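Local coordinates for DNA repair protein RAD7 (Saccharomyces cerevisiae, PDB 5ZB2), which promotes global genome nucleotide excision repair of nontranscribed DNA as part of the GGR complex with RAD16 and ABF1, and binds ELC1, at residues A[77-82]-A[93-98]; A[338-343]-A[354-359]. All coordinates share one frame; numbering follows the deposited sequence.

Contact 1: residues A[77-82]-A[93-98]; sequences KRLTFS and KTLAIF. With 9FO (3,6,9,12,15,18,21,24,27,30,33,36,39,42,45,48,51,54,57-nonadecaoxanonapentacontane-1,59-diol), chain K.
Leu95 on helix 89-98 and Leu79 on strand 78-81 reach toward each other and meet tip to tip, methyl against methyl, with Leu79 CD2 4.1 Å from Leu95 CD1. Both leucines hold CG opposite the backbone nitrogen (chi1 177° in Leu79, 176° in Leu95), and this extended setting lets two short side chains bridge backbones whose CA atoms, Leu79 to Leu95, are 10.7 Å apart. The other methyl of Leu95 goes to Phe81, two residues further along the strand: CD2 approaches the ring obliquely and lies 4.4 Å from Phe81 CE2. The same ring has Leu79 CG over one face, 4.0 Å above the plane and displaced toward the rim, so strand and helix share a small cluster of three buried apolar side chains. Leu95 gives up about 46 Å² of surface here, twice the share of Leu79.

Strand 78-81 begins the parallel row of the leucine-rich repeat domain, which this chain carries, and the cluster lies between that inner row and helix 89-98 on the convex side. Helix 50-59 brings Ala54 against Phe81, Phe71 adds an edge-to-face ring, and Leu105 of the next strand packs on Leu79.

The helix turns a different side to the long polyether bound in the crystal. Thr94 CG2 lies 3.5 Å from the polyether oxygen OBQ, Ile97 CD1 comes within 3.7 Å of its carbon CAI, and Phe98 CZ within 3.8 Å of CAX. Ile97 also lays its CG2 over the centre of the Phe98 ring, 4.1 Å above the plane, while the hydroxyl of Thr94 is hydrogen-bonded to the backbone oxygen of Asp90, one turn earlier in the helix.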
loop_
_atom_site.group_PDB
_atom_site.type_symbol
_atom_site.label_atom_id
_atom_site.label_comp_id
_atom_site.label_asym_id
_atom_site.label_seq_id
_atom_site.Cartn_x
_atom_site.Cartn_y
_atom_site.Cartn_z
ATOM N N LYS A 77 6.753 -15.838 -16.298
ATOM C CA LYS A 77 6.948 -14.739 -17.239
ATOM C C LYS A 77 5.651 -14.217 -17.835
ATOM O O LYS A 77 5.527 -13.013 -18.063
ATOM C CB LYS A 77 7.882 -15.182 -18.372
ATOM C CG LYS A 77 9.308 -15.462 -17.913
ATOM C CD LYS A 77 10.000 -16.489 -18.795
ATOM C CE LYS A 77 10.204 -15.982 -20.213
ATOM N NZ LYS A 77 11.175 -14.854 -20.271
ATOM N N ARG A 78 4.682 -15.091 -18.090
ATOM C CA ARG A 78 3.402 -14.711 -18.675
ATOM C C ARG A 78 2.295 -15.080 -17.698
ATOM O O ARG A 78 2.101 -16.260 -17.391
ATOM C CB ARG A 78 3.191 -15.405 -20.021
ATOM C CG ARG A 78 4.297 -15.129 -21.034
ATOM C CD ARG A 78 4.073 -15.889 -22.332
ATOM N NE ARG A 78 4.060 -17.335 -22.126
ATOM C CZ ARG A 78 3.804 -18.228 -23.078
ATOM N NH1 ARG A 78 3.537 -17.830 -24.316
ATOM N NH2 ARG A 78 3.815 -19.522 -22.792
ATOM N N LEU A 79 1.576 -14.071 -17.213
ATOM C CA LEU A 79 0.503 -14.258 -16.246
ATOM C C LEU A 79 -0.785 -13.657 -16.789
ATOM O O LEU A 79 -0.782 -12.534 -17.306
ATOM C CB LEU A 79 0.858 -13.613 -14.898
ATOM C CG LEU A 79 -0.225 -13.684 -13.818
ATOM C CD1 LEU A 79 -0.535 -15.128 -13.444
ATOM C CD2 LEU A 79 0.195 -12.884 -12.591
ATOM N N THR A 80 -1.879 -14.405 -16.658
ATOM C CA THR A 80 -3.210 -13.958 -17.050
ATOM C C THR A 80 -4.147 -14.108 -15.861
ATOM O O THR A 80 -4.217 -15.182 -15.256
ATOM C CB THR A 80 -3.743 -14.766 -18.245
ATOM O OG1 THR A 80 -2.914 -14.537 -19.388
ATOM C CG2 THR A 80 -5.182 -14.378 -18.583
ATOM N N PHE A 81 -4.855 -13.027 -15.526
ATOM C CA PHE A 81 -5.911 -13.029 -14.512
ATOM C C PHE A 81 -7.221 -12.708 -15.218
ATOM O O PHE A 81 -7.393 -11.598 -15.734
ATOM C CB PHE A 81 -5.637 -12.004 -13.405
ATOM C CG PHE A 81 -4.613 -12.435 -12.381
ATOM C CD1 PHE A 81 -4.215 -13.757 -12.257
ATOM C CD2 PHE A 81 -4.069 -11.497 -11.514
ATOM C CE1 PHE A 81 -3.285 -14.130 -11.299
ATOM C CE2 PHE A 81 -3.142 -11.864 -10.557
ATOM C CZ PHE A 81 -2.749 -13.182 -10.450
ATOM N N SER A 82 -8.150 -13.669 -15.229
ATOM C CA SER A 82 -9.389 -13.509 -15.983
ATOM C C SER A 82 -10.418 -12.639 -15.267
ATOM O O SER A 82 -11.305 -12.088 -15.929
ATOM C CB SER A 82 -10.000 -14.881 -16.284
ATOM O OG SER A 82 -9.151 -15.633 -17.135
ATOM N N LYS A 93 0.041 -3.384 -6.665
ATOM C CA LYS A 93 1.375 -2.918 -6.302
ATOM C C LYS A 93 2.236 -4.063 -5.779
ATOM O O LYS A 93 3.420 -4.160 -6.112
ATOM C CB LYS A 93 1.268 -1.797 -5.265
ATOM C CG LYS A 93 0.680 -0.499 -5.818
ATOM C CD LYS A 93 -0.055 0.319 -4.751
ATOM C CE LYS A 93 0.886 0.839 -3.670
ATOM N NZ LYS A 93 0.164 1.640 -2.637
ATOM N N THR A 94 1.656 -4.947 -4.962
ATOM C CA THR A 94 2.435 -6.048 -4.403
ATOM C C THR A 94 2.839 -7.035 -5.492
ATOM O O THR A 94 3.980 -7.516 -5.516
ATOM C CB THR A 94 1.643 -6.759 -3.301
ATOM O OG1 THR A 94 1.247 -5.814 -2.299
ATOM C CG2 THR A 94 2.481 -7.852 -2.649
ATOM N N LEU A 95 1.917 -7.344 -6.407
ATOM C CA LEU A 95 2.244 -8.207 -7.538
ATOM C C LEU A 95 3.458 -7.675 -8.293
ATOM O O LEU A 95 4.404 -8.417 -8.579
ATOM C CB LEU A 95 1.033 -8.318 -8.467
ATOM C CG LEU A 95 1.233 -9.110 -9.762
ATOM C CD1 LEU A 95 1.442 -10.587 -9.455
ATOM C CD2 LEU A 95 0.054 -8.905 -10.701
ATOM N N ALA A 96 3.451 -6.381 -8.616
ATOM C CA ALA A 96 4.568 -5.799 -9.353
ATOM C C ALA A 96 5.870 -5.918 -8.571
ATOM O O ALA A 96 6.929 -6.181 -9.152
ATOM C CB ALA A 96 4.279 -4.334 -9.682
ATOM N N ILE A 97 5.816 -5.724 -7.252
ATOM C CA ILE A 97 7.033 -5.775 -6.448
ATOM C C ILE A 97 7.604 -7.189 -6.425
ATOM O O ILE A 97 8.826 -7.378 -6.467
ATOM C CB ILE A 97 6.749 -5.249 -5.027
ATOM C CG1 ILE A 97 6.460 -3.743 -5.059
ATOM C CG2 ILE A 97 7.902 -5.550 -4.074
ATOM C CD1 ILE A 97 7.604 -2.881 -5.569
ATOM N N PHE A 98 6.737 -8.203 -6.375
ATOM C CA PHE A 98 7.158 -9.577 -6.129
ATOM C C PHE A 98 7.102 -10.464 -7.373
ATOM O O PHE A 98 7.149 -11.692 -7.246
ATOM C CB PHE A 98 6.301 -10.188 -5.018
ATOM C CG PHE A 98 6.639 -9.691 -3.637
ATOM C CD1 PHE A 98 7.955 -9.614 -3.211
ATOM C CD2 PHE A 98 5.636 -9.316 -2.757
ATOM C CE1 PHE A 98 8.263 -9.169 -1.940
ATOM C CE2 PHE A 98 5.940 -8.868 -1.487
ATOM C CZ PHE A 98 7.254 -8.795 -1.079
HETATM O OAA 9FO K . 11.234 3.657 -0.583
HETATM C CAB 9FO K . 10.967 2.290 -0.447
HETATM C CAC 9FO K . 11.073 1.891 1.024
HETATM O OAD 9FO K . 11.251 0.507 1.136
HETATM C CAE 9FO K . 10.099 -0.256 0.929
HETATM C CAF 9FO K . 10.497 -1.711 0.684
HETATM O OAG 9FO K . 9.538 -2.327 -0.126
HETATM C CAH 9FO K . 9.659 -2.028 -1.488
HETATM C CAI 9FO K . 8.263 -1.825 -2.062
HETATM O OAJ 9FO K . 7.880 -0.503 -1.819
HETATM C CAK 9FO K . 6.533 -0.340 -1.483
HETATM C CAL 9FO K . 6.328 1.054 -0.900
HETATM O OAM 9FO K . 5.527 0.972 0.245
HETATM C CAN 9FO K . 5.899 1.855 1.261
HETATM C CAO 9FO K . 7.098 1.284 2.005
HETATM O OAP 9FO K . 6.770 1.097 3.353
HETATM C CAQ 9FO K . 7.730 0.380 4.068
HETATM C CAR 9FO K . 7.567 -1.104 3.767
HETATM O OAS 9FO K . 8.257 -1.868 4.709
HETATM C CAT 9FO K . 8.817 -3.041 4.188
HETATM C CAU 9FO K . 7.734 -4.003 3.699
HETATM O OAV 9FO K . 7.956 -4.298 2.350
HETATM C CAW 9FO K . 6.937 -5.045 1.752
HETATM C CAX 9FO K . 7.245 -5.218 0.265
HETATM O OAY 9FO K . 6.498 -4.311 -0.495
HETATM C CAZ 9FO K . 5.153 -4.657 -0.676
HETATM C CBA 9FO K . 4.534 -3.744 -1.730
HETATM O OBB 9FO K . 3.401 -3.101 -1.222
HETATM C CBC 9FO K . 3.619 -1.827 -0.685
HETATM C CBD 9FO K . 2.265 -1.183 -0.405
HETATM O OBE 9FO K . 1.783 -1.650 0.819
HETATM C CBF 9FO K . 0.429 -1.982 0.782
HETATM C CBG 9FO K . -0.029 -2.392 2.177
HETATM O OBH 9FO K . 1.094 -2.727 2.949
HETATM C CBI 9FO K . 0.844 -3.639 3.985
HETATM C CBJ 9FO K . 2.136 -4.356 4.367
HETATM O OBK 9FO K . 1.852 -5.713 4.579
HETATM C CBL 9FO K . 2.780 -6.613 4.036
HETATM C CBM 9FO K . 2.099 -7.961 3.823
HETATM O OBN 9FO K . 2.928 -8.790 3.061
HETATM C CBO 9FO K . 2.690 -8.752 1.683
HETATM C CBP 9FO K . 1.495 -9.635 1.321
HETATM O OBQ 9FO K . 0.915 -9.116 0.157
HETATM C CBR 9FO K . -0.449 -9.370 -0.026
HETATM C CBS 9FO K . -0.995 -8.252 -0.907
HETATM O OBT 9FO K . -2.190 -7.778 -0.355
HETATM C CBU 9FO K . -2.435 -6.419 -0.580
HETATM C CBV 9FO K . -3.422 -5.922 0.468
HETATM O OBW 9FO K . -2.707 -5.537 1.605
HETATM C CBX 9FO K . -3.512 -5.103 2.665
HETATM C CBY 9FO K . -2.698 -5.093 3.956
HETATM O OBZ 9FO K . -1.951 -6.272 4.067
HETATM C CCA 9FO K . -2.109 -6.926 5.296
HETATM C CCB 9FO K . -1.006 -7.969 5.462
HETATM O OCC 9FO K . -1.360 -9.211 4.923
HETATM C CCD 9FO K . -1.582 -9.258 3.542
HETATM C CCE 9FO K . -3.082 -9.095 3.307
HETATM O OCF 9FO K . -3.569 -10.095 2.459
HETATM C CCG 9FO K . -4.820 -9.810 1.893
HETATM C CCH 9FO K . -5.806 -9.323 2.957
HETATM O OCI 9FO K . -7.118 -9.536 2.517
#

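Contact 2: residues A[338-343]-A[354-359]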
loop_
_atom_site.group_PDB
_atom_site.type_symbol
_atom_site.label_atom_id
_atom_site.label_comp_id
_atom_site.label_asym_id
_atom_site.label_seq_id
_atom_site.Cartn_x
_atom_site.Cartn_y
_atom_site.Cartn_z
ATOM N N GLU A 338 -25.452 -28.341 -47.333
ATOM C CA GLU A 338 -24.268 -28.597 -48.146
ATOM C C GLU A 338 -23.009 -28.027 -47.504
ATOM O O GLU A 338 -21.927 -28.609 -47.639
ATOM C CB GLU A 338 -24.457 -28.014 -49.548
ATOM C CG GLU A 338 -23.343 -28.364 -50.528
ATOM C CD GLU A 338 -23.262 -29.851 -50.815
ATOM O OE1 GLU A 338 -24.213 -30.579 -50.454
ATOM O OE2 GLU A 338 -22.250 -30.290 -51.401
ATOM N N ALA A 339 -23.123 -26.892 -46.811
ATOM C CA ALA A 339 -21.958 -26.320 -46.146
ATOM C C ALA A 339 -21.356 -27.304 -45.150
ATOM O O ALA A 339 -20.131 -27.456 -45.078
ATOM C CB ALA A 339 -22.338 -25.017 -45.442
ATOM N N PHE A 340 -22.201 -27.986 -44.376
ATOM C CA PHE A 340 -21.704 -28.892 -43.351
ATOM C C PHE A 340 -21.222 -30.218 -43.925
ATOM O O PHE A 340 -20.491 -30.944 -43.242
ATOM C CB PHE A 340 -22.789 -29.134 -42.303
ATOM C CG PHE A 340 -23.262 -27.879 -41.632
ATOM C CD1 PHE A 340 -22.515 -27.295 -40.625
ATOM C CD2 PHE A 340 -24.448 -27.275 -42.014
ATOM C CE1 PHE A 340 -22.945 -26.135 -40.008
ATOM C CE2 PHE A 340 -24.882 -26.115 -41.396
ATOM C CZ PHE A 340 -24.131 -25.546 -40.394
ATOM N N VAL A 341 -21.606 -30.545 -45.160
ATOM C CA VAL A 341 -21.059 -31.729 -45.817
ATOM C C VAL A 341 -19.541 -31.643 -45.865
ATOM O O VAL A 341 -18.839 -32.630 -45.614
ATOM C CB VAL A 341 -21.662 -31.887 -47.227
ATOM C CG1 VAL A 341 -21.056 -33.080 -47.940
ATOM C CG2 VAL A 341 -23.173 -32.042 -47.147
ATOM N N ALA A 342 -19.010 -30.459 -46.171
ATOM C CA ALA A 342 -17.570 -30.259 -46.268
ATOM C C ALA A 342 -16.900 -30.050 -44.919
ATOM O O ALA A 342 -15.666 -30.069 -44.852
ATOM C CB ALA A 342 -17.271 -29.058 -47.166
ATOM N N LEU A 343 -17.670 -29.853 -43.848
ATOM C CA LEU A 343 -17.104 -29.558 -42.533
ATOM C C LEU A 343 -16.649 -30.863 -41.883
ATOM O O LEU A 343 -17.310 -31.435 -41.013
ATOM C CB LEU A 343 -18.119 -28.819 -41.669
ATOM C CG LEU A 343 -17.638 -28.311 -40.308
ATOM C CD1 LEU A 343 -16.409 -27.427 -40.448
ATOM C CD2 LEU A 343 -18.757 -27.553 -39.607
ATOM N N GLY A 354 -25.430 -21.610 -33.198
ATOM C CA GLY A 354 -26.598 -20.937 -32.670
ATOM C C GLY A 354 -27.324 -20.119 -33.714
ATOM O O GLY A 354 -26.714 -19.308 -34.418
ATOM N N PHE A 355 -28.636 -20.326 -33.815
ATOM C CA PHE A 355 -29.487 -19.602 -34.757
ATOM C C PHE A 355 -29.135 -19.920 -36.209
ATOM O O PHE A 355 -29.378 -19.108 -37.104
ATOM C CB PHE A 355 -29.423 -18.089 -34.517
ATOM C CG PHE A 355 -29.964 -17.667 -33.183
ATOM C CD1 PHE A 355 -31.330 -17.512 -32.995
ATOM C CD2 PHE A 355 -29.112 -17.421 -32.119
ATOM C CE1 PHE A 355 -31.836 -17.124 -31.766
ATOM C CE2 PHE A 355 -29.612 -17.031 -30.890
ATOM C CZ PHE A 355 -30.975 -16.883 -30.714
ATOM N N VAL A 356 -28.563 -21.098 -36.460
ATOM C CA VAL A 356 -28.308 -21.559 -37.822
ATOM C C VAL A 356 -29.539 -22.349 -38.259
ATOM O O VAL A 356 -29.704 -23.522 -37.914
ATOM C CB VAL A 356 -27.025 -22.385 -37.921
ATOM C CG1 VAL A 356 -26.786 -22.823 -39.361
ATOM C CG2 VAL A 356 -25.840 -21.567 -37.431
ATOM N N ARG A 357 -30.392 -21.694 -39.046
ATOM C CA ARG A 357 -31.701 -22.234 -39.404
ATOM C C ARG A 357 -31.621 -23.682 -39.882
ATOM O O ARG A 357 -32.380 -24.542 -39.422
ATOM C CB ARG A 357 -32.319 -21.338 -40.480
ATOM C CG ARG A 357 -33.583 -21.863 -41.150
ATOM C CD ARG A 357 -33.952 -20.983 -42.339
ATOM N NE ARG A 357 -32.841 -20.868 -43.281
ATOM C CZ ARG A 357 -32.510 -21.801 -44.170
ATOM N NH1 ARG A 357 -33.204 -22.929 -44.252
ATOM N NH2 ARG A 357 -31.475 -21.604 -44.974
ATOM N N CYS A 358 -30.715 -23.970 -40.818
ATOM C CA CYS A 358 -30.746 -25.252 -41.513
ATOM C C CYS A 358 -30.348 -26.435 -40.635
ATOM O O CYS A 358 -30.590 -27.577 -41.035
ATOM C CB CYS A 358 -29.833 -25.201 -42.742
ATOM S SG CYS A 358 -28.078 -25.190 -42.346
ATOM N N VAL A 359 -29.761 -26.204 -39.459
ATOM C CA VAL A 359 -29.253 -27.307 -38.648
ATOM C C VAL A 359 -30.416 -28.152 -38.146
ATOM O O VAL A 359 -31.395 -27.630 -37.598
ATOM C CB VAL A 359 -28.406 -26.776 -37.480
ATOM C CG1 VAL A 359 -27.892 -27.922 -36.612
ATOM C CG2 VAL A 359 -27.237 -25.959 -38.002
#
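Phe340, on the short, weakly bonded helix 337-341, points its ring into the loop that follows strand 350-352, where Val356, Cys358 and Val359 receive it. The chain enters through Glu338, whose backbone nitrogen is hydrogen-bonded to the hydroxyl of Thr336. Next comes Phe340. Its ring is met at the edge by Cys358 SG, 3.5 Å from Phe340 CE2; measured from the ring centroid the sulfur is 85° off the normal, a sulfur-aromatic contact made near the ring plane. With chi1 at 72°, the sulfur sits between the backbone nitrogen and carbonyl carbon of Cys358 and is aimed at the ring edge. Val356 CG1 also lies at the edge, 3.9 Å from Phe340 CZ, while Val359 CG2 approaches CZ obliquely. Val356 to Val359 form a type I beta turn, closed by a hydrogen bond from Val359 N to Val356 O, which brings the three residues round the ring. Cutting Phe340 back to an alanine would probably open a gap between helix and turn, and the Cys358 sulfur and both valines would lose the partner they share. Leu343, beyond the helix, packs on Leu316 and Leu367 of the flanking helices. Packing of a convex-side helix against the loop that leaves the next strand of the inner row is typical of a leucine-rich repeat solenoid.

Contact 1 and contact 2 lie on opposite sides of the chain's centre, their own centres 43 Å apart and their nearest atoms about 24 Å apart, so they do not touch. They come in series along the chain: 77-82 with 93-98 near the start of the leucine-rich repeat arc, 338-343 with 354-359 near its far end. The first joins a strand to the helix that follows it; the second joins a helix to the loop beyond the next strand. Polyether and sodium belong to the early end: Thr94, Ile97 and Phe98 line the polyether pocket, and the sodium ion sits about 11 Å from the Leu95 side chain.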